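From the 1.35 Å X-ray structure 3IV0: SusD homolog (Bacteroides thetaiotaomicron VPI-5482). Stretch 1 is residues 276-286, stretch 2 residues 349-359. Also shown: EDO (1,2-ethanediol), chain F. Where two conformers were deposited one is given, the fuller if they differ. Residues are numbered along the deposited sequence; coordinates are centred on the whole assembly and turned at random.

Stretch 1 276-286: EIFMMNAKFSD
Stretch 2, residues 349-359: TYGNGTITSNS

A buried carboxylate can organise a contact between distant chain segments when hydroxyls, an amide and an amine converge on it, and the SusD homolog 3IV0 offers a compact example. Stretch 1 enters extended, with Ile277 at phi/psi -122/129 and Phe278 at -70/155, then makes a 3-10 turn over 280-282, where Ala282 N bonds to Met279 O at 3.0 Å and Lys283 N to Met280 O at 3.1 Å. Lys283 (-95/113) leads into the helical angles of Ser285 (-53/-43) and Asp286 (-73/-11). Stretch 2 is a hairpin: Tyr350 and Thr354 pair through Tyr350 N to Thr354 O at 2.8 Å and Thr354 N to Tyr350 O at 3.0 Å, and the turn between them passes through Gly351 (54/-134) and Gly353 (80/4), whose positive phi favours glycine. The strand 354-356 ends at Thr356 (-118/147), and Ser357 turns at -83/-10. The register sets Asp286 against Ser357, CA to CA 5.8 Å, and Ser285 against Asn358, 6.2 Å; 468 Å² is buried in all.

Asp286 (chi1 -75°, m) starts sideways, but its carboxylate reaches stretch 2. Its OD1 accepts from Ser357 N at 2.7 Å, nearly in line at 161°, and from Ser357 OG at 2.6 Å, the p rotamer of Ser357 letting one residue give both bonds. Its OD2 accepts from Thr356 OG1 at 2.7 Å. With its proton so committed, Thr356 OG1 (chi1 t) can still accept, from Lys283 NZ at 2.9 Å and from its neighbour Asn358 N at 3.1 Å. The long lysine, m-t-m-t, thus brings its charge into this buried polar cluster, where a long salt bridge of 3.7 Å links Lys283 NZ to Asp286 OD2. Serine is small enough to sit close at the adjoining position: Ser285 OG (chi1 t) lies 2.7 Å from Ser357 OG, and Ser285 CB packs 3.7 Å from Asn358 CB.

Water extends the network. One molecule accepts from Lys283 NZ at 2.7 Å, donates to Phe278 O at 2.9 Å and bonds to Tyr350 OH at 2.7 Å; a second accepts from Ser285 N and Asn358 ND2, each at 3.0 Å.

Toward the hairpin the contact becomes apolar. Ile277 (m, t) lays CD1 over one face of the Tyr350 ring, 3.8 Å from its centroid and 3.4 Å from Tyr350 CD2, a CH-pi contact; Tyr350 is p, with chi2 -89°. Selenomethionine Met280 (t, t, m) bends its flexible end inward, CE reaching Ile355 O at 3.8 Å and Thr354 CG2 at 4.1 Å.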

ATOM      1  N   GLU A 276      17.791  -5.685  -8.437  1.00 21.13           N
ATOM      2  CA  GLU A 276      16.341  -5.521  -8.289  1.00 18.66           C
ATOM      3  C   GLU A 276      16.157  -4.226  -7.513  1.00 16.85           C
ATOM      4  O   GLU A 276      16.147  -4.217  -6.270  1.00 18.23           O
ATOM      5  CB  GLU A 276      15.764  -6.706  -7.555  1.00 19.84           C
ATOM      6  CG  GLU A 276      15.784  -7.973  -8.399  1.00 21.26           C
ATOM      7  CD  GLU A 276      15.387  -9.214  -7.626  1.00 38.80           C
ATOM      8  OE1 GLU A 276      15.945  -9.430  -6.532  1.00 42.21           O
ATOM      9  OE2 GLU A 276      14.530  -9.986  -8.131  1.00 49.65           O
ATOM     10  N   ILE A 277      16.117  -3.134  -8.251  1.00 15.07           N
ATOM     11  CA  ILE A 277      16.186  -1.797  -7.690  1.00 16.83           C
ATOM     12  C   ILE A 277      14.964  -1.007  -8.081  1.00 14.74           C
ATOM     13  O   ILE A 277      14.601  -0.911  -9.234  1.00 15.37           O
ATOM     14  CB  ILE A 277      17.445  -1.048  -8.186  1.00 19.20           C
ATOM     15  CG1 ILE A 277      18.673  -1.936  -7.992  1.00 22.55           C
ATOM     16  CG2 ILE A 277      17.672   0.259  -7.436  1.00 19.92           C
ATOM     17  CD1 ILE A 277      19.998  -1.293  -8.438  1.00 26.53           C
ATOM     18  N   PHE A 278      14.320  -0.417  -7.088  1.00 12.72           N
ATOM     19  CA  PHE A 278      13.179   0.433  -7.344  1.00 10.89           C
ATOM     20  C   PHE A 278      13.648   1.709  -8.011  1.00 12.78           C
ATOM     21  O   PHE A 278      14.750   2.132  -7.780  1.00 12.86           O
ATOM     22  CB  PHE A 278      12.493   0.796  -6.036  1.00 11.05           C
ATOM     23  CG  PHE A 278      11.989  -0.411  -5.205  1.00 11.00           C
ATOM     24  CD1 PHE A 278      11.569  -1.618  -5.789  1.00 12.16           C
ATOM     25  CD2 PHE A 278      11.866  -0.277  -3.819  1.00 10.55           C
ATOM     26  CE1 PHE A 278      11.090  -2.633  -5.002  1.00 11.49           C
ATOM     27  CE2 PHE A 278      11.382  -1.291  -3.032  1.00 11.00           C
ATOM     28  CZ  PHE A 278      10.995  -2.478  -3.613  1.00 11.96           C
HETATM   29  N   MSE A 279      12.777   2.364  -8.754  1.00 11.93           N
HETATM   30  CA  MSE A 279      13.086   3.704  -9.202  1.00 14.41           C
HETATM   31  C   MSE A 279      13.307   4.603  -8.005  1.00 15.09           C
HETATM   32  O   MSE A 279      12.566   4.524  -7.021  1.00 13.34           O
HETATM   33  CB  MSE A 279      11.931   4.261  -9.990  1.00 15.45           C
HETATM   34  CG  MSE A 279      11.786   3.684 -11.314  1.00 16.46           C
HETATM   35 SE   MSE A 279      10.223   4.331 -12.280  0.75 15.96          SE
HETATM   36  CE  MSE A 279      10.662   6.097 -12.299  1.00 16.38           C
HETATM   37  N   MSE A 280      14.307   5.464  -8.076  0.66 15.91           N
HETATM   38  CA  MSE A 280      14.544   6.413  -7.039  0.66 18.31           C
HETATM   39  C   MSE A 280      13.263   7.205  -6.710  0.66 14.02           C
HETATM   40  O   MSE A 280      12.902   7.366  -5.538  0.66 14.74           O
HETATM   41  CB  MSE A 280      15.654   7.343  -7.492  0.66 20.87           C
HETATM   42  CG  MSE A 280      16.027   8.299  -6.466  0.66 18.50           C
HETATM   43 SE   MSE A 280      17.710   9.179  -6.811  0.50 36.71          SE
HETATM   44  CE  MSE A 280      18.505   8.010  -6.894  0.66  3.33           C
ATOM     45  N   ASN A 281      12.581   7.678  -7.742  1.00 12.95           N
ATOM     46  CA  ASN A 281      11.400   8.524  -7.583  1.00 12.28           C
ATOM     47  C   ASN A 281      10.187   7.742  -7.049  1.00 11.75           C
ATOM     48  O   ASN A 281       9.201   8.311  -6.622  1.00 11.44           O
ATOM     49  CB  ASN A 281      11.084   9.217  -8.918  1.00 12.73           C
ATOM     50  CG  ASN A 281      10.127  10.377  -8.812  1.00 11.95           C
ATOM     51  OD1 ASN A 281      10.123  11.190  -7.842  1.00 16.72           O
ATOM     52  ND2 ASN A 281       9.334  10.505  -9.827  1.00 10.59           N
ATOM     53  N   ALA A 282      10.264   6.421  -7.117  1.00 12.18           N
ATOM     54  CA  ALA A 282       9.239   5.536  -6.558  1.00 11.05           C
ATOM     55  C   ALA A 282       9.343   5.324  -5.056  1.00 11.34           C
ATOM     56  O   ALA A 282       8.390   4.865  -4.404  1.00 10.62           O
ATOM     57  CB  ALA A 282       9.282   4.157  -7.232  1.00 10.36           C
ATOM     58  N   LYS A 283      10.518   5.620  -4.498  1.00 10.30           N
ATOM     59  CA  LYS A 283      10.788   5.414  -3.081  1.00 11.56           C
ATOM     60  C   LYS A 283      10.519   6.715  -2.343  1.00 10.97           C
ATOM     61  O   LYS A 283      11.262   7.700  -2.496  1.00 12.04           O
ATOM     62  CB  LYS A 283      12.226   4.958  -2.872  1.00 11.99           C
ATOM     63  CG  LYS A 283      12.453   3.567  -3.463  1.00 13.37           C
ATOM     64  CD  LYS A 283      13.852   3.039  -3.210  1.00 13.32           C
ATOM     65  CE  LYS A 283      14.814   3.511  -4.263  1.00 12.97           C
ATOM     66  NZ  LYS A 283      16.120   2.745  -4.202  1.00 13.94           N
ATOM     67  N   PHE A 284       9.500   6.705  -1.500  1.00 11.10           N
ATOM     68  CA  PHE A 284       9.167   7.886  -0.721  1.00 11.97           C
ATOM     69  C   PHE A 284      10.391   8.479  -0.052  1.00 11.22           C
ATOM     70  O   PHE A 284      10.650   9.713  -0.129  1.00 11.49           O
ATOM     71  CB  PHE A 284       8.130   7.488   0.341  1.00 12.20           C
ATOM     72  CG  PHE A 284       7.740   8.589   1.302  1.00 10.96           C
ATOM     73  CD1 PHE A 284       6.751   9.484   0.958  1.00 11.87           C
ATOM     74  CD2 PHE A 284       8.344   8.710   2.540  1.00 13.47           C
ATOM     75  CE1 PHE A 284       6.346  10.484   1.832  1.00 12.04           C
ATOM     76  CE2 PHE A 284       7.934   9.722   3.412  1.00 11.78           C
ATOM     77  CZ  PHE A 284       6.949  10.611   3.023  1.00 11.94           C
ATOM     78  N   SER A 285      11.175   7.634   0.583  1.00 10.57           N
ATOM     79  CA  SER A 285      12.360   8.095   1.295  1.00 11.50           C
ATOM     80  C   SER A 285      13.270   8.963   0.392  1.00 13.37           C
ATOM     81  O   SER A 285      13.815   9.992   0.846  1.00 13.23           O
ATOM     82  CB  SER A 285      13.121   6.902   1.863  1.00 11.89           C
ATOM     83  OG  SER A 285      14.155   7.337   2.745  1.00 12.31           O
ATOM     84  N   ASP A 286      13.467   8.548  -0.863  1.00 11.40           N
ATOM     85  CA  ASP A 286      14.357   9.269  -1.773  1.00 13.24           C
ATOM     86  C   ASP A 286      13.774  10.569  -2.252  1.00 15.11           C
ATOM     87  O   ASP A 286      14.486  11.381  -2.846  1.00 14.95           O
ATOM     88  CB  ASP A 286      14.823   8.384  -2.926  1.00 13.60           C
ATOM     89  CG  ASP A 286      15.883   7.373  -2.498  1.00 14.29           C
ATOM     90  OD1 ASP A 286      16.608   7.612  -1.511  1.00 13.44           O
ATOM     91  OD2 ASP A 286      16.055   6.348  -3.205  1.00 16.01           O
ATOM     92  N   THR A 349      24.722   2.204  -1.663  1.00 19.71           N
ATOM     93  CA  THR A 349      25.095   2.640  -2.993  1.00 22.10           C
ATOM     94  C   THR A 349      24.995   1.498  -3.988  1.00 24.40           C
ATOM     95  O   THR A 349      25.097   0.331  -3.615  1.00 27.08           O
ATOM     96  CB  THR A 349      26.520   3.172  -2.987  1.00 23.17           C
ATOM     97  OG1 THR A 349      27.393   2.119  -2.578  1.00 31.59           O
ATOM     98  CG2 THR A 349      26.634   4.328  -2.019  1.00 23.34           C
ATOM     99  N   TYR A 350      24.764   1.829  -5.248  1.00 24.37           N
ATOM    100  CA  TYR A 350      24.780   0.820  -6.299  1.00 28.27           C
ATOM    101  C   TYR A 350      25.272   1.419  -7.614  1.00 30.80           C
ATOM    102  O   TYR A 350      25.482   2.633  -7.717  1.00 29.56           O
ATOM    103  CB  TYR A 350      23.394   0.204  -6.468  1.00 27.71           C
ATOM    104  CG  TYR A 350      22.310   1.182  -6.836  1.00 28.16           C
ATOM    105  CD1 TYR A 350      21.580   1.851  -5.852  1.00 22.52           C
ATOM    106  CD2 TYR A 350      22.029   1.453  -8.161  1.00 30.84           C
ATOM    107  CE1 TYR A 350      20.585   2.746  -6.195  1.00 28.12           C
ATOM    108  CE2 TYR A 350      21.055   2.339  -8.514  1.00 28.50           C
ATOM    109  CZ  TYR A 350      20.324   2.983  -7.535  1.00 26.69           C
ATOM    110  OH  TYR A 350      19.345   3.863  -7.919  1.00 28.53           O
ATOM    111  N   GLY A 351      25.459   0.560  -8.615  1.00 33.46           N
ATOM    112  CA  GLY A 351      25.923   1.001  -9.924  1.00 36.31           C
ATOM    113  C   GLY A 351      27.193   1.799  -9.803  1.00 37.47           C
ATOM    114  O   GLY A 351      28.110   1.401  -9.084  1.00 40.09           O
ATOM    115  N   ASN A 352      27.254   2.937 -10.488  1.00 39.57           N
ATOM    116  CA  ASN A 352      28.408   3.814 -10.346  1.00 41.55           C
ATOM    117  C   ASN A 352      28.135   4.915  -9.344  1.00 39.84           C
ATOM    118  O   ASN A 352      27.862   6.060  -9.710  1.00 41.94           O
ATOM    119  CB  ASN A 352      28.848   4.415 -11.686  1.00 42.62           C
ATOM    120  CG  ASN A 352      30.293   4.914 -11.650  1.00 48.81           C
ATOM    121  OD1 ASN A 352      30.662   5.739 -10.808  1.00 52.71           O
ATOM    122  ND2 ASN A 352      31.117   4.402 -12.561  1.00 54.49           N
ATOM    123  N   GLY A 353      28.184   4.551  -8.070  1.00 36.50           N
ATOM    124  CA  GLY A 353      28.185   5.533  -7.006  1.00 33.50           C
ATOM    125  C   GLY A 353      26.818   6.088  -6.659  1.00 28.71           C
ATOM    126  O   GLY A 353      26.728   6.971  -5.828  1.00 29.95           O
ATOM    127  N   THR A 354      25.758   5.574  -7.277  1.00 28.14           N
ATOM    128  CA  THR A 354      24.420   6.094  -7.003  1.00 26.10           C
ATOM    129  C   THR A 354      23.976   5.727  -5.599  1.00 23.18           C
ATOM    130  O   THR A 354      23.995   4.560  -5.202  1.00 23.54           O
ATOM    131  CB  THR A 354      23.389   5.532  -7.967  1.00 24.66           C
ATOM    132  OG1 THR A 354      23.828   5.732  -9.316  1.00 32.27           O
ATOM    133  CG2 THR A 354      22.041   6.201  -7.758  1.00 26.98           C
ATOM    134  N   ILE A 355      23.537   6.731  -4.865  1.00 21.58           N
ATOM    135  CA  ILE A 355      23.112   6.540  -3.493  1.00 18.69           C
ATOM    136  C   ILE A 355      21.585   6.453  -3.404  1.00 17.90           C
ATOM    137  O   ILE A 355      20.890   7.241  -4.019  1.00 19.23           O
ATOM    138  CB  ILE A 355      23.587   7.704  -2.591  1.00 18.92           C
ATOM    139  CG1 ILE A 355      25.102   7.909  -2.706  1.00 23.99           C
ATOM    140  CG2 ILE A 355      23.221   7.446  -1.140  1.00 21.55           C
ATOM    141  CD1 ILE A 355      25.553   9.157  -1.980  1.00 26.56           C
ATOM    142  N   THR A 356      21.098   5.491  -2.619  1.00 14.05           N
ATOM    143  CA  THR A 356      19.697   5.530  -2.198  1.00 13.54           C
ATOM    144  C   THR A 356      19.638   5.634  -0.693  1.00 14.70           C
ATOM    145  O   THR A 356      20.446   5.054   0.038  1.00 14.27           O
ATOM    146  CB  THR A 356      18.898   4.284  -2.669  1.00 14.87           C
ATOM    147  OG1 THR A 356      17.536   4.365  -2.215  1.00 13.61           O
ATOM    148  CG2 THR A 356      19.488   3.019  -2.150  1.00 16.84           C
ATOM    149  N   SER A 357      18.621   6.337  -0.234  1.00 12.86           N
ATOM    150  CA  SER A 357      18.381   6.423   1.194  1.00 12.75           C
ATOM    151  C   SER A 357      17.612   5.247   1.749  1.00 12.53           C
ATOM    152  O   SER A 357      17.472   5.128   2.963  1.00 13.68           O
ATOM    153  CB  SER A 357      17.654   7.722   1.560  1.00 13.39           C
ATOM    154  OG  SER A 357      16.292   7.693   1.105  1.00 14.12           O
ATOM    155  N   ASN A 358      17.078   4.399   0.862  1.00 12.64           N
ATOM    156  CA  ASN A 358      16.296   3.269   1.304  1.00 12.31           C
ATOM    157  C   ASN A 358      16.488   2.049   0.403  1.00 12.49           C
ATOM    158  O   ASN A 358      15.793   1.888  -0.598  1.00 12.63           O
ATOM    159  CB  ASN A 358      14.817   3.641   1.442  1.00 12.05           C
ATOM    160  CG  ASN A 358      14.006   2.512   2.064  1.00 12.18           C
ATOM    161  OD1 ASN A 358      14.573   1.479   2.421  1.00 12.33           O
ATOM    162  ND2 ASN A 358      12.707   2.720   2.247  1.00 12.34           N
ATOM    163  N   SER A 359      17.441   1.201   0.771  1.00 11.05           N
ATOM    164  CA  SER A 359      17.707  -0.070   0.108  1.00 12.91           C
ATOM    165  C   SER A 359      16.752  -1.169   0.535  1.00 12.55           C
ATOM    166  O   SER A 359      16.835  -2.312   0.054  1.00 13.21           O
ATOM    167  CB  SER A 359      19.133  -0.511   0.440  1.00 14.55           C
ATOM    168  OG  SER A 359      19.217  -0.814   1.819  1.00 16.51           O
TER
HETATM  169  C1  EDO F   5      15.312  10.880  -5.594  1.00 29.46           C
HETATM  170  O1  EDO F   5      16.202  11.867  -5.147  1.00 32.44           O
HETATM  171  C2  EDO F   5      14.063  11.317  -6.355  1.00 29.16           C
HETATM  172  O2  EDO F   5      13.665  12.637  -6.027  1.00 31.40           O
HETATM  173  O   HOH W   1      17.008   3.578  -6.600  1.00 25.95           O
HETATM  174  O   HOH W   2      10.770   4.756   1.105  1.00 13.40           O